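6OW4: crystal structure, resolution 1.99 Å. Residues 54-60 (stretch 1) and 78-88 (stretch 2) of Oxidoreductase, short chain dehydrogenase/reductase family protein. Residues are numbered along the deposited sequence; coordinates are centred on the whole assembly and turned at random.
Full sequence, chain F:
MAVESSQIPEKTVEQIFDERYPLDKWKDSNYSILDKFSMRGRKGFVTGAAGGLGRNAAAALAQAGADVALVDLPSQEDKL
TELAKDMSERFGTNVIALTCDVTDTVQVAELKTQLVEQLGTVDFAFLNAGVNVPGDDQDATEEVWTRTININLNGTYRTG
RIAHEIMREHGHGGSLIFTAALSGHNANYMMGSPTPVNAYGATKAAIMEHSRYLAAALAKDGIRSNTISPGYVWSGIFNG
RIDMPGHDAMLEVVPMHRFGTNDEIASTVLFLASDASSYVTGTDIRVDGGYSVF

Stretch 1, residues 54-60: GRNAAAA
Stretch 2 78-88: DKLTELAKDMS

Met87 is the residue most covered in this contact, closely followed by Arg55, and the closest approach of its tip is to a backbone carbonyl, nearer than to any side chain. The terminal methyl of Met87 lies so close to the first helix that its CE is 3.2 Å from the carbonyl O of Arg55, while the nearest side-chain approach between the two residues, Arg55 CB to Met87 CE, is 4.0 Å. No hydrogen bond crosses between the stretches, so the pairing relies on shape and apolar contact.

Both stretches are helical throughout and belong to longer helices that begin before and continue after them. Build residues 54-60 with phi from -54° to -69° and psi from -39° to -56°, and residues 78-88 with phi from -57° to -78° and psi from -33° to -53°. The two run in roughly the same direction, their N-to-C axes 28° apart (signed crossing angle -28°) and 10.7 Å apart at closest approach. The register pairs Arg55 with Leu83, CA to CA 7.8 Å, and Ala59 with Met87, CA to CA 6.3 Å. A step of four residues on each helix therefore brings the backbones nearer, and the small alanine belongs to the tighter pair.

Intrahelical bonds hold each backbone in shape. Ala59 N donates to Arg55 O at 2.8 Å, so the carbonyl that meets the methionine methyl already has its helical partner. On the other helix, Met87 N donates to Leu83 O at 3.0 Å, and Ser88 OG donates to Ala84 O at 2.6 Å, a side chain folded back onto its own helix.

Met87 points its CA-to-CB bond toward the first helix and extends with chi1 -71° (m), chi2 -174° (t) and chi3 -158° (t). This reach sets its sulfur against two consecutive alanines: SD is 3.9 Å from Ala59 CB and 4.3 Å from Ala58 CB, and SD also comes within 3.7 Å of Ala59 CA. Ala58 directs its CB toward the second helix and Ala59 sideways; with nothing beyond CB on either residue, the long thioether can lie close to the backbone.

Arg55 also points toward the second helix, with chi1 70° (p), chi2 -169° (t), chi3 -177° (t) and chi4 -112°. Its aliphatic stem lies against Leu83, with Arg55 CD 4.2 Å from Leu83 CD1; the leucine takes chi1 -85° (m) and chi2 169° (t). Farther out, Lys79 extends through four t rotamers and brings its NZ to 4.4 Å from Arg55 NH1. These are like charges, so the proximity offers no electrostatic attraction, and the guanidinium nitrogens find hydrogen bonds elsewhere in the structure.

The whole contact buries 217 Å², both sides summed. Its rule is economical: an alanine, Ala59, where the backbones are nearest, one extended methionine laid against Ala58 and Ala59, and an arginine stem against a leucine where they stand farther apart.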

ATOM      1  N   GLY F  54      17.393   6.471 -19.527  1.00 32.65           N
ATOM      2  CA  GLY F  54      18.746   5.937 -19.275  1.00 33.17           C
ATOM      3  C   GLY F  54      19.826   6.980 -19.506  1.00 33.22           C
ATOM      4  O   GLY F  54      20.605   7.235 -18.566  1.00 33.36           O
ATOM      5  N   ARG F  55      19.872   7.572 -20.704  1.00 34.21           N
ATOM      6  CA  ARG F  55      20.948   8.514 -21.121  1.00 35.56           C
ATOM      7  C   ARG F  55      20.837   9.817 -20.317  1.00 35.66           C
ATOM      8  O   ARG F  55      21.895  10.347 -19.922  1.00 36.49           O
ATOM      9  CB  ARG F  55      20.918   8.749 -22.636  1.00 36.68           C
ATOM     10  CG  ARG F  55      19.738   9.559 -23.154  1.00 36.79           C
ATOM     11  CD  ARG F  55      19.669   9.485 -24.669  1.00 36.90           C
ATOM     12  NE  ARG F  55      18.603  10.305 -25.237  1.00 36.47           N
ATOM     13  CZ  ARG F  55      17.503   9.852 -25.840  1.00 36.40           C
ATOM     14  NH1 ARG F  55      17.282   8.554 -25.978  1.00 36.14           N
ATOM     15  NH2 ARG F  55      16.618  10.714 -26.312  1.00 36.37           N
ATOM     16  N   ASN F  56      19.617  10.304 -20.064  1.00 35.26           N
ATOM     17  CA  ASN F  56      19.370  11.562 -19.305  1.00 35.55           C
ATOM     18  C   ASN F  56      19.746  11.362 -17.830  1.00 34.53           C
ATOM     19  O   ASN F  56      20.322  12.298 -17.241  1.00 34.23           O
ATOM     20  CB  ASN F  56      17.927  12.056 -19.453  1.00 36.63           C
ATOM     21  CG  ASN F  56      17.662  12.722 -20.787  1.00 36.81           C
ATOM     22  OD1 ASN F  56      17.401  13.921 -20.844  1.00 38.54           O
ATOM     23  ND2 ASN F  56      17.722  11.957 -21.865  1.00 38.61           N
ATOM     24  N   ALA F  57      19.424  10.199 -17.255  1.00 33.03           N
ATOM     25  CA  ALA F  57      19.811   9.805 -15.878  1.00 33.03           C
ATOM     26  C   ALA F  57      21.339   9.784 -15.775  1.00 33.54           C
ATOM     27  O   ALA F  57      21.882  10.457 -14.883  1.00 31.81           O
ATOM     28  CB  ALA F  57      19.221   8.462 -15.525  1.00 32.92           C
ATOM     29  N   ALA F  58      21.994   9.044 -16.675  1.00 34.81           N
ATOM     30  CA  ALA F  58      23.467   8.925 -16.783  1.00 36.81           C
ATOM     31  C   ALA F  58      24.095  10.319 -16.905  1.00 38.72           C
ATOM     32  O   ALA F  58      25.097  10.578 -16.206  1.00 40.34           O
ATOM     33  CB  ALA F  58      23.827   8.056 -17.962  1.00 37.51           C
ATOM     34  N   ALA F  59      23.520  11.178 -17.755  1.00 39.29           N
ATOM     35  CA  ALA F  59      23.990  12.559 -18.026  1.00 40.82           C
ATOM     36  C   ALA F  59      23.929  13.399 -16.743  1.00 41.68           C
ATOM     37  O   ALA F  59      24.876  14.173 -16.499  1.00 43.37           O
ATOM     38  CB  ALA F  59      23.168  13.182 -19.128  1.00 40.78           C
ATOM     39  N   ALA F  60      22.852  13.253 -15.961  1.00 41.33           N
ATOM     40  CA  ALA F  60      22.634  13.959 -14.677  1.00 41.36           C
ATOM     41  C   ALA F  60      23.668  13.491 -13.646  1.00 41.86           C
ATOM     42  O   ALA F  60      24.196  14.345 -12.907  1.00 43.88           O
ATOM     43  CB  ALA F  60      21.225  13.731 -14.187  1.00 40.22           C
ATOM     44  N   ASP F  78      27.342   1.915 -31.272  1.00 62.51           N
ATOM     45  CA  ASP F  78      27.724   3.191 -31.940  1.00 63.61           C
ATOM     46  C   ASP F  78      27.086   4.367 -31.193  1.00 62.43           C
ATOM     47  O   ASP F  78      27.819   5.316 -30.852  1.00 64.85           O
ATOM     48  CB  ASP F  78      27.309   3.201 -33.414  1.00 66.08           C
ATOM     49  CG  ASP F  78      28.041   2.181 -34.270  1.00 67.39           C
ATOM     50  OD1 ASP F  78      29.154   1.773 -33.878  1.00 68.75           O
ATOM     51  OD2 ASP F  78      27.492   1.803 -35.321  1.00 69.96           O
ATOM     52  N   LYS F  79      25.774   4.297 -30.955  1.00 60.40           N
ATOM     53  CA  LYS F  79      24.983   5.351 -30.266  1.00 59.32           C
ATOM     54  C   LYS F  79      25.476   5.509 -28.821  1.00 58.30           C
ATOM     55  O   LYS F  79      25.438   6.649 -28.314  1.00 58.31           O
ATOM     56  CB  LYS F  79      23.489   5.015 -30.312  1.00 59.79           C
ATOM     57  CG  LYS F  79      22.570   6.113 -29.800  1.00 60.41           C
ATOM     58  CD  LYS F  79      21.106   5.844 -30.052  1.00 61.50           C
ATOM     59  CE  LYS F  79      20.198   6.780 -29.286  1.00 61.59           C
ATOM     60  NZ  LYS F  79      18.770   6.525 -29.586  1.00 61.12           N
ATOM     61  N   LEU F  80      25.917   4.415 -28.189  1.00 56.17           N
ATOM     62  CA  LEU F  80      26.458   4.405 -26.800  1.00 55.01           C
ATOM     63  C   LEU F  80      27.797   5.156 -26.761  1.00 55.55           C
ATOM     64  O   LEU F  80      27.927   6.075 -25.928  1.00 54.40           O
ATOM     65  CB  LEU F  80      26.630   2.961 -26.312  1.00 54.61           C
ATOM     66  CG  LEU F  80      25.357   2.225 -25.895  1.00 53.25           C
ATOM     67  CD1 LEU F  80      25.649   0.757 -25.623  1.00 52.85           C
ATOM     68  CD2 LEU F  80      24.720   2.868 -24.671  1.00 52.87           C
ATOM     69  N   THR F  81      28.746   4.774 -27.624  1.00 55.27           N
ATOM     70  CA  THR F  81      30.147   5.286 -27.636  1.00 55.84           C
ATOM     71  C   THR F  81      30.167   6.793 -27.920  1.00 55.95           C
ATOM     72  O   THR F  81      31.040   7.474 -27.348  1.00 54.46           O
ATOM     73  CB  THR F  81      31.025   4.523 -28.638  1.00 56.58           C
ATOM     74  OG1 THR F  81      30.298   4.361 -29.857  1.00 55.82           O
ATOM     75  CG2 THR F  81      31.460   3.168 -28.124  1.00 57.16           C
ATOM     76  N   GLU F  82      29.255   7.293 -28.762  1.00 56.62           N
ATOM     77  CA  GLU F  82      29.166   8.738 -29.118  1.00 59.37           C
ATOM     78  C   GLU F  82      28.483   9.505 -27.976  1.00 57.02           C
ATOM     79  O   GLU F  82      28.891  10.654 -27.726  1.00 57.20           O
ATOM     80  CB  GLU F  82      28.474   8.937 -30.472  1.00 62.93           C
ATOM     81  CG  GLU F  82      26.974   8.695 -30.472  1.00 66.01           C
ATOM     82  CD  GLU F  82      26.308   8.990 -31.808  1.00 68.85           C
ATOM     83  OE1 GLU F  82      25.628   8.089 -32.346  1.00 72.45           O
ATOM     84  OE2 GLU F  82      26.473  10.120 -32.310  1.00 71.73           O
ATOM     85  N   LEU F  83      27.494   8.898 -27.307  1.00 56.06           N
ATOM     86  CA  LEU F  83      26.851   9.458 -26.083  1.00 54.75           C
ATOM     87  C   LEU F  83      27.883   9.505 -24.951  1.00 53.95           C
ATOM     88  O   LEU F  83      27.963  10.545 -24.268  1.00 54.07           O
ATOM     89  CB  LEU F  83      25.639   8.608 -25.682  1.00 53.10           C
ATOM     90  CG  LEU F  83      24.321   8.953 -26.375  1.00 52.55           C
ATOM     91  CD1 LEU F  83      23.269   7.890 -26.095  1.00 51.49           C
ATOM     92  CD2 LEU F  83      23.815  10.322 -25.943  1.00 51.70           C
ATOM     93  N   ALA F  84      28.634   8.413 -24.768  1.00 53.23           N
ATOM     94  CA  ALA F  84      29.722   8.270 -23.772  1.00 52.38           C
ATOM     95  C   ALA F  84      30.767   9.374 -23.981  1.00 53.33           C
ATOM     96  O   ALA F  84      31.265   9.920 -22.980  1.00 50.31           O
ATOM     97  CB  ALA F  84      30.338   6.896 -23.884  1.00 52.59           C
ATOM     98  N   LYS F  85      31.070   9.693 -25.241  1.00 53.98           N
ATOM     99  CA  LYS F  85      32.076  10.715 -25.637  1.00 55.93           C
ATOM    100  C   LYS F  85      31.524  12.124 -25.376  1.00 57.01           C
ATOM    101  O   LYS F  85      32.267  12.950 -24.810  1.00 57.71           O
ATOM    102  CB  LYS F  85      32.445  10.531 -27.111  1.00 55.30           C
ATOM    103  CG  LYS F  85      33.663  11.312 -27.574  1.00 55.69           C
ATOM    104  CD  LYS F  85      34.185  10.840 -28.910  1.00 55.55           C
ATOM    105  CE  LYS F  85      35.365  11.647 -29.396  1.00 56.35           C
ATOM    106  NZ  LYS F  85      34.948  12.973 -29.907  1.00 56.62           N
ATOM    107  N   ASP F  86      30.273  12.380 -25.779  1.00 57.87           N
ATOM    108  CA  ASP F  86      29.591  13.698 -25.658  1.00 58.34           C
ATOM    109  C   ASP F  86      29.476  14.086 -24.178  1.00 58.94           C
ATOM    110  O   ASP F  86      29.783  15.248 -23.849  1.00 59.07           O
ATOM    111  CB  ASP F  86      28.216  13.670 -26.333  1.00 58.59           C
ATOM    112  CG  ASP F  86      27.508  15.016 -26.385  1.00 59.47           C
ATOM    113  OD1 ASP F  86      28.196  16.051 -26.274  1.00 60.90           O
ATOM    114  OD2 ASP F  86      26.270  15.017 -26.540  1.00 59.24           O
ATOM    115  N   MET F  87      29.046  13.150 -23.326  1.00 57.22           N
ATOM    116  CA  MET F  87      28.869  13.361 -21.863  1.00 56.58           C
ATOM    117  C   MET F  87      30.234  13.564 -21.193  1.00 58.81           C
ATOM    118  O   MET F  87      30.294  14.320 -20.204  1.00 60.32           O
ATOM    119  CB  MET F  87      28.160  12.169 -21.214  1.00 53.51           C
ATOM    120  CG  MET F  87      26.694  12.071 -21.581  1.00 51.19           C
ATOM    121  SD  MET F  87      25.838  10.767 -20.670  1.00 48.48           S
ATOM    122  CE  MET F  87      24.449  10.475 -21.763  1.00 48.10           C
ATOM    123  N   SER F  88      31.282  12.909 -21.704  1.00 60.09           N
ATOM    124  CA  SER F  88      32.667  12.980 -21.170  1.00 60.05           C
ATOM    125  C   SER F  88      33.222  14.400 -21.339  1.00 62.10           C
ATOM    126  O   SER F  88      33.722  14.956 -20.344  1.00 62.15           O
ATOM    127  CB  SER F  88      33.567  11.957 -21.820  1.00 59.61           C
ATOM    128  OG  SER F  88      33.189  10.639 -21.452  1.00 57.52           O
TER